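Local coordinates for penicillin-binding protein A (Mycobacterium tuberculosis, PDB 3UN7) that probably catalyses peptidoglycan cross-linking as a penicillin-binding D,D-transpeptidase and takes part in regulating cell length, at residues Phe195-Ala205 / Ala268-Leu278; Glu212-Pro223 / Thr255-Arg263. All coordinates share one frame; numbering follows the deposited sequence.

Contact 1 of 2, residues Phe195-Ala205 / Ala268-Leu278; sequences FKVITTAAALA and ALRSMARAFGL
Met272 is the knob and Ile198, Ala201, Ala202 and Ala205 line the hole: a knob-into-hole fit between two helices of the penicillin-binding transpeptidase domain, whose fold is shared with the serine beta-lactamases. The helix axes cross at 113° and approach to 8.9 Å, and three of the four residues lining the hole are alanines. Met272 CB meets Ala202 CB at 3.7 Å. The thioether chain then bends at both chi2 and chi3, bringing the methyl CE alongside Ala205 CB (3.8 Å) and close to the carbonyl oxygen of Ala201.

Ile198, one wall of that hole, also fills hollows of its own with its two branches. Its CG2, anti to the backbone N, drops between Leu269 CD1 and Met272 CG, at 4.0 Å from the latter. CG1 leaves on the other side and carries CD1 over one face of Phe276, a CH-pi contact 3.8 Å from the ring centroid and 24° off the normal. Leu269 CD1 reaches past Ile198 to rest on Thr199 CA at 3.8 Å; the hydroxyl of Thr199 is itself hydrogen-bonded to Ser307 O.

Just before helix 196-205 the ring of Phe195 has Ile198 CB over its centre and Ala273 CB at its edge. A Schellman motif, with Gly277 at positive phi, ends helix 266-275 and turns the chain back, Leu278 N bonding to Ala273 O. Beyond that turn Leu278 faces Phe195 from the opposite direction, with CD2 3.7 Å from Phe195 CE1.

Contact 2 of 2, residues Glu212-Pro223 / Thr255-Arg263; sequences EQLTAAPTIPLP and TAFVQLGIR
Gln259 and Thr255 hold the bend at residues 212-223 through two side-chain to backbone hydrogen bonds, one formed by each residue. Gln259, extended beyond CG, accepts from Thr215 N at its OE1 over 2.9 Å; the bond is nearly straight at the hydrogen (173°), though the donor is tilted 24° from the amide carbonyl plane. Thr255 OG1 donates to Ala217 O at 2.6 Å, in the carbonyl plane. The same hydroxyl takes a hydrogen from a water that also donates to Thr215 O, at 3.0 Å from the water oxygen, making a second link. Thr215 OG1 accepts from Ala217 N in an ST turn, at the corner whose Ala217 carbonyl Thr255 meets.

The apolar contacts flank these bonds. Ile220 slides past Thr255 and Val258, its CG2 3.6 Å from Thr255 CG2, while CD1, at the end of the other branch, packs against the Thr255 carbonyl oxygen. On the far arm Leu214 CB lies 4.0 Å from Ala256 CB. Opposite charges come near one another without a salt bridge, Glu212 OE1 being 4.3 Å from Arg263 NE.

Helix 254-264 is thus clasped by two short strands, each in its own two-stranded antiparallel pairing: 213-215 with 242-244, and 219-221 with 228-230. Leu229, on strand 228-230, also touches Ile220 and Val258, whereas Phe257 and Leu260 pack on helices 196-205 and 245-251.

How the contacts relate
Contacts 1 and 2 have centres about 17 Å apart, and helix 196-205 of the first packs on helix 254-264 of the second. Ala203 CB lies 3.7 Å from Leu260 CD1, and Thr199 CG2 3.9 Å from Gly261 CA. In sequence, contact 2 is nested inside the loop closed by contact 1. Both stand near Ser193, the acyl-ester nucleophile by similarity: its side chain is about 7 Å from that of Phe195 and about 10 Å from that of Val258. Lys196, the lysine of the SxxK motif on the contact 1 helix, hydrogen-bonds Ser252 and Asn254, the polar residues of an SxN sequence leading into helix 254-264.

Contact 1 of 2, residues Phe195-Ala205 / Ala268-Leu278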
# COMPACT_ATOMS: atom_id res chain seq x y z
N PHE A 195 -9.09 -10.03 2.03
CA PHE A 195 -8.38 -11.30 1.90
C PHE A 195 -9.21 -12.40 1.24
O PHE A 195 -8.66 -13.40 0.78
CB PHE A 195 -7.85 -11.79 3.25
CG PHE A 195 -6.65 -12.68 3.14
CD1 PHE A 195 -5.45 -12.19 2.62
CD2 PHE A 195 -6.71 -14.01 3.51
CE1 PHE A 195 -4.35 -13.01 2.50
CE2 PHE A 195 -5.60 -14.84 3.38
CZ PHE A 195 -4.42 -14.33 2.88
N LYS A 196 -10.53 -12.20 1.17
CA LYS A 196 -11.40 -13.12 0.41
C LYS A 196 -10.98 -13.19 -1.06
O LYS A 196 -11.35 -14.12 -1.77
CB LYS A 196 -12.86 -12.72 0.55
CG LYS A 196 -13.36 -12.69 1.99
CD LYS A 196 -14.75 -12.06 2.08
CE LYS A 196 -15.27 -12.08 3.50
NZ LYS A 196 -16.44 -11.17 3.66
N VAL A 197 -10.21 -12.22 -1.52
CA VAL A 197 -9.61 -12.29 -2.85
C VAL A 197 -8.64 -13.48 -2.90
O VAL A 197 -8.62 -14.24 -3.87
CB VAL A 197 -8.88 -10.98 -3.23
CG1 VAL A 197 -8.08 -11.16 -4.51
CG2 VAL A 197 -9.89 -9.83 -3.38
N ILE A 198 -7.84 -13.65 -1.85
CA ILE A 198 -6.88 -14.75 -1.80
C ILE A 198 -7.58 -16.09 -1.59
O ILE A 198 -7.26 -17.08 -2.26
CB ILE A 198 -5.79 -14.51 -0.71
CG1 ILE A 198 -5.03 -13.20 -0.98
CG2 ILE A 198 -4.83 -15.69 -0.61
CD1 ILE A 198 -4.52 -13.01 -2.41
N THR A 199 -8.56 -16.11 -0.69
CA THR A 199 -9.33 -17.32 -0.43
C THR A 199 -10.00 -17.78 -1.73
O THR A 199 -9.97 -18.97 -2.05
CB THR A 199 -10.39 -17.09 0.68
OG1 THR A 199 -9.75 -16.59 1.86
CG2 THR A 199 -11.16 -18.40 1.01
N THR A 200 -10.59 -16.84 -2.46
CA THR A 200 -11.26 -17.14 -3.73
C THR A 200 -10.26 -17.66 -4.78
O THR A 200 -10.55 -18.66 -5.45
CB THR A 200 -12.01 -15.91 -4.29
OG1 THR A 200 -12.91 -15.42 -3.28
CG2 THR A 200 -12.79 -16.25 -5.56
N ALA A 201 -9.12 -16.98 -4.90
CA ALA A 201 -8.05 -17.40 -5.80
C ALA A 201 -7.60 -18.83 -5.51
O ALA A 201 -7.45 -19.64 -6.42
CB ALA A 201 -6.85 -16.43 -5.68
N ALA A 202 -7.39 -19.15 -4.23
CA ALA A 202 -6.99 -20.51 -3.83
C ALA A 202 -8.05 -21.54 -4.20
O ALA A 202 -7.71 -22.64 -4.68
CB ALA A 202 -6.67 -20.57 -2.35
N ALA A 203 -9.32 -21.22 -3.95
CA ALA A 203 -10.41 -22.13 -4.32
C ALA A 203 -10.51 -22.32 -5.82
O ALA A 203 -10.64 -23.46 -6.31
CB ALA A 203 -11.74 -21.65 -3.75
N LEU A 204 -10.45 -21.22 -6.57
CA LEU A 204 -10.50 -21.29 -8.05
C LEU A 204 -9.37 -22.12 -8.67
O LEU A 204 -9.61 -22.93 -9.58
CB LEU A 204 -10.53 -19.88 -8.67
CG LEU A 204 -11.77 -19.01 -8.49
CD1 LEU A 204 -11.53 -17.62 -9.10
CD2 LEU A 204 -13.01 -19.66 -9.12
N ALA A 205 -8.14 -21.95 -8.17
CA ALA A 205 -6.99 -22.75 -8.60
C ALA A 205 -7.13 -24.24 -8.24
O ALA A 205 -6.60 -25.11 -8.94
CB ALA A 205 -5.68 -22.17 -8.03
N ALA A 268 -3.40 -25.12 0.77
CA ALA A 268 -3.75 -24.36 -0.43
C ALA A 268 -3.80 -22.86 -0.18
O ALA A 268 -3.39 -22.07 -1.03
CB ALA A 268 -5.08 -24.86 -1.01
N LEU A 269 -4.27 -22.46 1.00
CA LEU A 269 -4.36 -21.03 1.33
C LEU A 269 -2.96 -20.43 1.53
O LEU A 269 -2.66 -19.36 1.01
CB LEU A 269 -5.28 -20.80 2.54
CG LEU A 269 -5.85 -19.39 2.81
CD1 LEU A 269 -6.46 -18.72 1.57
CD2 LEU A 269 -6.88 -19.47 3.92
N ARG A 270 -2.11 -21.15 2.26
CA ARG A 270 -0.69 -20.81 2.45
C ARG A 270 0.05 -20.66 1.12
O ARG A 270 0.87 -19.74 0.96
CB ARG A 270 0.03 -21.91 3.25
CG ARG A 270 -0.39 -22.06 4.71
CD ARG A 270 0.54 -23.03 5.49
NE ARG A 270 0.00 -23.31 6.83
CZ ARG A 270 -0.48 -24.49 7.24
NH1 ARG A 270 -0.95 -24.61 8.48
NH2 ARG A 270 -0.47 -25.55 6.43
N SER A 271 -0.21 -21.59 0.21
CA SER A 271 0.40 -21.61 -1.11
C SER A 271 -0.04 -20.42 -1.95
O SER A 271 0.79 -19.80 -2.63
CB SER A 271 0.05 -22.91 -1.83
OG SER A 271 0.54 -22.88 -3.17
N MET A 272 -1.33 -20.10 -1.91
CA MET A 272 -1.84 -18.94 -2.66
C MET A 272 -1.36 -17.62 -2.07
O MET A 272 -0.97 -16.71 -2.80
CB MET A 272 -3.37 -18.96 -2.80
CG MET A 272 -3.90 -17.91 -3.78
SD MET A 272 -3.18 -18.07 -5.44
CE MET A 272 -3.80 -19.66 -5.95
N ALA A 273 -1.39 -17.52 -0.74
CA ALA A 273 -0.82 -16.37 -0.02
C ALA A 273 0.62 -16.13 -0.46
O ALA A 273 1.00 -15.01 -0.77
CB ALA A 273 -0.90 -16.60 1.49
N ARG A 274 1.42 -17.20 -0.51
CA ARG A 274 2.81 -17.13 -0.94
C ARG A 274 2.93 -16.69 -2.41
O ARG A 274 3.77 -15.85 -2.75
CB ARG A 274 3.51 -18.47 -0.73
CG ARG A 274 5.03 -18.38 -0.64
CD ARG A 274 5.49 -18.11 0.80
NE ARG A 274 5.49 -19.31 1.65
CZ ARG A 274 4.47 -19.70 2.43
NH1 ARG A 274 3.34 -19.00 2.48
NH2 ARG A 274 4.59 -20.79 3.16
N ALA A 275 2.08 -17.25 -3.26
CA ALA A 275 2.07 -16.90 -4.68
C ALA A 275 1.83 -15.39 -4.86
O ALA A 275 2.30 -14.79 -5.82
CB ALA A 275 1.00 -17.70 -5.42
N PHE A 276 1.09 -14.80 -3.92
CA PHE A 276 0.77 -13.38 -3.97
C PHE A 276 1.70 -12.54 -3.13
O PHE A 276 1.39 -11.38 -2.85
CB PHE A 276 -0.67 -13.15 -3.53
CG PHE A 276 -1.66 -13.24 -4.65
CD1 PHE A 276 -1.86 -12.16 -5.51
CD2 PHE A 276 -2.38 -14.41 -4.85
CE1 PHE A 276 -2.81 -12.23 -6.54
CE2 PHE A 276 -3.34 -14.50 -5.89
CZ PHE A 276 -3.54 -13.41 -6.74
N GLY A 277 2.83 -13.12 -2.72
CA GLY A 277 3.90 -12.39 -2.07
C GLY A 277 3.93 -12.38 -0.55
O GLY A 277 4.80 -11.76 0.04
N LEU A 278 2.97 -13.04 0.09
CA LEU A 278 3.01 -13.14 1.54
C LEU A 278 4.05 -14.17 1.96
O LEU A 278 4.32 -15.11 1.21
CB LEU A 278 1.64 -13.52 2.11
CG LEU A 278 0.62 -12.40 2.33
CD1 LEU A 278 0.32 -11.63 1.04
CD2 LEU A 278 -0.65 -13.01 2.91

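Contact 2 of 2, residues Glu212-Pro223 / Thr255-Arg263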
# COMPACT_ATOMS: atom_id res chain seq x y z
N GLU A 212 -20.79 -22.59 -7.92
CA GLU A 212 -21.04 -23.60 -6.91
C GLU A 212 -21.62 -22.98 -5.64
O GLU A 212 -21.37 -21.80 -5.34
CB GLU A 212 -19.78 -24.42 -6.59
CG GLU A 212 -18.73 -23.67 -5.79
CD GLU A 212 -18.14 -24.52 -4.69
OE1 GLU A 212 -18.85 -25.44 -4.18
OE2 GLU A 212 -16.98 -24.27 -4.33
N GLN A 213 -22.36 -23.79 -4.90
CA GLN A 213 -23.23 -23.29 -3.84
C GLN A 213 -22.58 -23.36 -2.46
O GLN A 213 -22.04 -24.39 -2.08
CB GLN A 213 -24.56 -24.06 -3.87
CG GLN A 213 -25.34 -23.88 -5.19
CD GLN A 213 -25.79 -22.44 -5.40
OE1 GLN A 213 -25.41 -21.80 -6.39
NE2 GLN A 213 -26.57 -21.92 -4.46
N LEU A 214 -22.63 -22.24 -1.74
CA LEU A 214 -22.10 -22.16 -0.37
C LEU A 214 -23.16 -21.63 0.59
O LEU A 214 -24.12 -20.97 0.16
CB LEU A 214 -20.88 -21.23 -0.33
CG LEU A 214 -19.74 -21.52 -1.30
CD1 LEU A 214 -18.81 -20.29 -1.43
CD2 LEU A 214 -18.98 -22.74 -0.84
N THR A 215 -22.96 -21.89 1.87
CA THR A 215 -23.92 -21.48 2.90
C THR A 215 -24.25 -19.99 2.85
O THR A 215 -23.38 -19.15 2.63
CB THR A 215 -23.50 -21.90 4.33
OG1 THR A 215 -24.51 -21.48 5.25
CG2 THR A 215 -22.16 -21.29 4.74
N ALA A 216 -25.54 -19.69 3.04
CA ALA A 216 -26.02 -18.33 3.14
C ALA A 216 -26.31 -17.99 4.60
O ALA A 216 -26.74 -16.88 4.89
CB ALA A 216 -27.27 -18.15 2.28
N ALA A 217 -26.04 -18.94 5.49
CA ALA A 217 -26.33 -18.83 6.93
C ALA A 217 -25.71 -17.59 7.57
O ALA A 217 -24.58 -17.25 7.26
CB ALA A 217 -25.88 -20.10 7.68
N PRO A 218 -26.46 -16.92 8.48
CA PRO A 218 -25.99 -15.72 9.18
C PRO A 218 -24.87 -15.99 10.19
O PRO A 218 -24.13 -15.07 10.52
CB PRO A 218 -27.25 -15.22 9.88
CG PRO A 218 -28.09 -16.43 10.08
CD PRO A 218 -27.84 -17.28 8.88
N THR A 219 -24.77 -17.22 10.69
CA THR A 219 -23.66 -17.62 11.56
C THR A 219 -23.15 -19.01 11.18
O THR A 219 -23.90 -19.81 10.61
CB THR A 219 -24.01 -17.62 13.07
OG1 THR A 219 -24.96 -18.65 13.36
CG2 THR A 219 -24.54 -16.25 13.53
N ILE A 220 -21.90 -19.28 11.52
CA ILE A 220 -21.24 -20.56 11.24
C ILE A 220 -20.33 -20.91 12.43
O ILE A 220 -19.49 -20.09 12.82
CB ILE A 220 -20.45 -20.50 9.89
CG1 ILE A 220 -20.00 -21.89 9.44
CG2 ILE A 220 -19.26 -19.53 9.95
CD1 ILE A 220 -19.42 -21.91 8.01
N PRO A 221 -20.50 -22.11 13.02
CA PRO A 221 -19.60 -22.50 14.10
C PRO A 221 -18.19 -22.71 13.55
O PRO A 221 -18.04 -23.16 12.41
CB PRO A 221 -20.19 -23.83 14.60
CG PRO A 221 -20.98 -24.36 13.46
CD PRO A 221 -21.51 -23.16 12.73
N LEU A 222 -17.18 -22.36 14.33
CA LEU A 222 -15.81 -22.68 13.96
C LEU A 222 -15.47 -24.06 14.52
O LEU A 222 -15.74 -24.32 15.70
CB LEU A 222 -14.84 -21.63 14.49
CG LEU A 222 -14.84 -20.27 13.80
CD1 LEU A 222 -13.92 -19.31 14.54
CD2 LEU A 222 -14.41 -20.41 12.34
N PRO A 223 -14.88 -24.95 13.69
CA PRO A 223 -14.67 -26.34 14.12
C PRO A 223 -13.66 -26.43 15.25
O PRO A 223 -12.70 -25.67 15.27
CB PRO A 223 -14.10 -27.03 12.87
CG PRO A 223 -14.13 -26.02 11.77
CD PRO A 223 -14.33 -24.67 12.35
N THR A 255 -19.68 -16.12 6.18
CA THR A 255 -19.85 -17.54 6.50
C THR A 255 -19.55 -18.44 5.30
O THR A 255 -18.98 -19.53 5.45
CB THR A 255 -21.23 -17.82 7.13
OG1 THR A 255 -22.25 -17.46 6.20
CG2 THR A 255 -21.40 -17.01 8.42
N ALA A 256 -19.92 -17.96 4.11
CA ALA A 256 -19.58 -18.61 2.86
C ALA A 256 -18.07 -18.75 2.64
O ALA A 256 -17.61 -19.77 2.13
CB ALA A 256 -20.22 -17.87 1.69
N PHE A 257 -17.29 -17.73 3.01
CA PHE A 257 -15.84 -17.82 2.88
C PHE A 257 -15.16 -18.61 4.00
O PHE A 257 -14.10 -19.22 3.78
CB PHE A 257 -15.23 -16.44 2.65
CG PHE A 257 -15.48 -15.94 1.26
CD1 PHE A 257 -14.64 -16.32 0.22
CD2 PHE A 257 -16.62 -15.19 0.98
CE1 PHE A 257 -14.89 -15.91 -1.08
CE2 PHE A 257 -16.88 -14.78 -0.33
CZ PHE A 257 -16.00 -15.14 -1.36
N VAL A 258 -15.77 -18.63 5.18
CA VAL A 258 -15.30 -19.50 6.26
C VAL A 258 -15.44 -20.94 5.76
O VAL A 258 -14.48 -21.73 5.80
CB VAL A 258 -16.10 -19.26 7.57
CG1 VAL A 258 -15.80 -20.35 8.61
CG2 VAL A 258 -15.77 -17.88 8.14
N GLN A 259 -16.63 -21.27 5.27
CA GLN A 259 -16.91 -22.60 4.73
C GLN A 259 -15.99 -22.93 3.54
O GLN A 259 -15.39 -24.00 3.49
CB GLN A 259 -18.39 -22.71 4.34
CG GLN A 259 -18.84 -24.10 3.91
CD GLN A 259 -20.21 -24.10 3.31
OE1 GLN A 259 -20.53 -23.26 2.46
NE2 GLN A 259 -21.06 -25.01 3.75
N LEU A 260 -15.85 -21.98 2.62
CA LEU A 260 -15.01 -22.18 1.44
C LEU A 260 -13.53 -22.38 1.78
O LEU A 260 -12.89 -23.26 1.21
CB LEU A 260 -15.18 -21.01 0.45
CG LEU A 260 -14.33 -21.09 -0.83
CD1 LEU A 260 -14.79 -22.25 -1.72
CD2 LEU A 260 -14.32 -19.77 -1.61
N GLY A 261 -13.00 -21.56 2.68
CA GLY A 261 -11.59 -21.66 3.07
C GLY A 261 -11.27 -22.97 3.78
O GLY A 261 -10.27 -23.62 3.49
N ILE A 262 -12.12 -23.34 4.72
CA ILE A 262 -11.96 -24.63 5.40
C ILE A 262 -12.00 -25.78 4.37
O ILE A 262 -11.18 -26.69 4.43
CB ILE A 262 -12.97 -24.82 6.56
CG1 ILE A 262 -12.62 -23.85 7.70
CG2 ILE A 262 -12.99 -26.28 7.05
CD1 ILE A 262 -13.77 -23.60 8.68
N ARG A 263 -12.91 -25.69 3.41
CA ARG A 263 -13.00 -26.71 2.35
C ARG A 263 -11.72 -26.74 1.51
O ARG A 263 -11.22 -27.80 1.15
CB ARG A 263 -14.19 -26.40 1.44
CG ARG A 263 -14.60 -27.56 0.55
CD ARG A 263 -15.25 -27.08 -0.75
NE ARG A 263 -16.66 -26.65 -0.69
CZ ARG A 263 -17.58 -27.00 0.22
NH1 ARG A 263 -17.30 -27.81 1.23
NH2 ARG A 263 -18.82 -26.52 0.09
O HOH W 1 -22.91 -16.42 3.78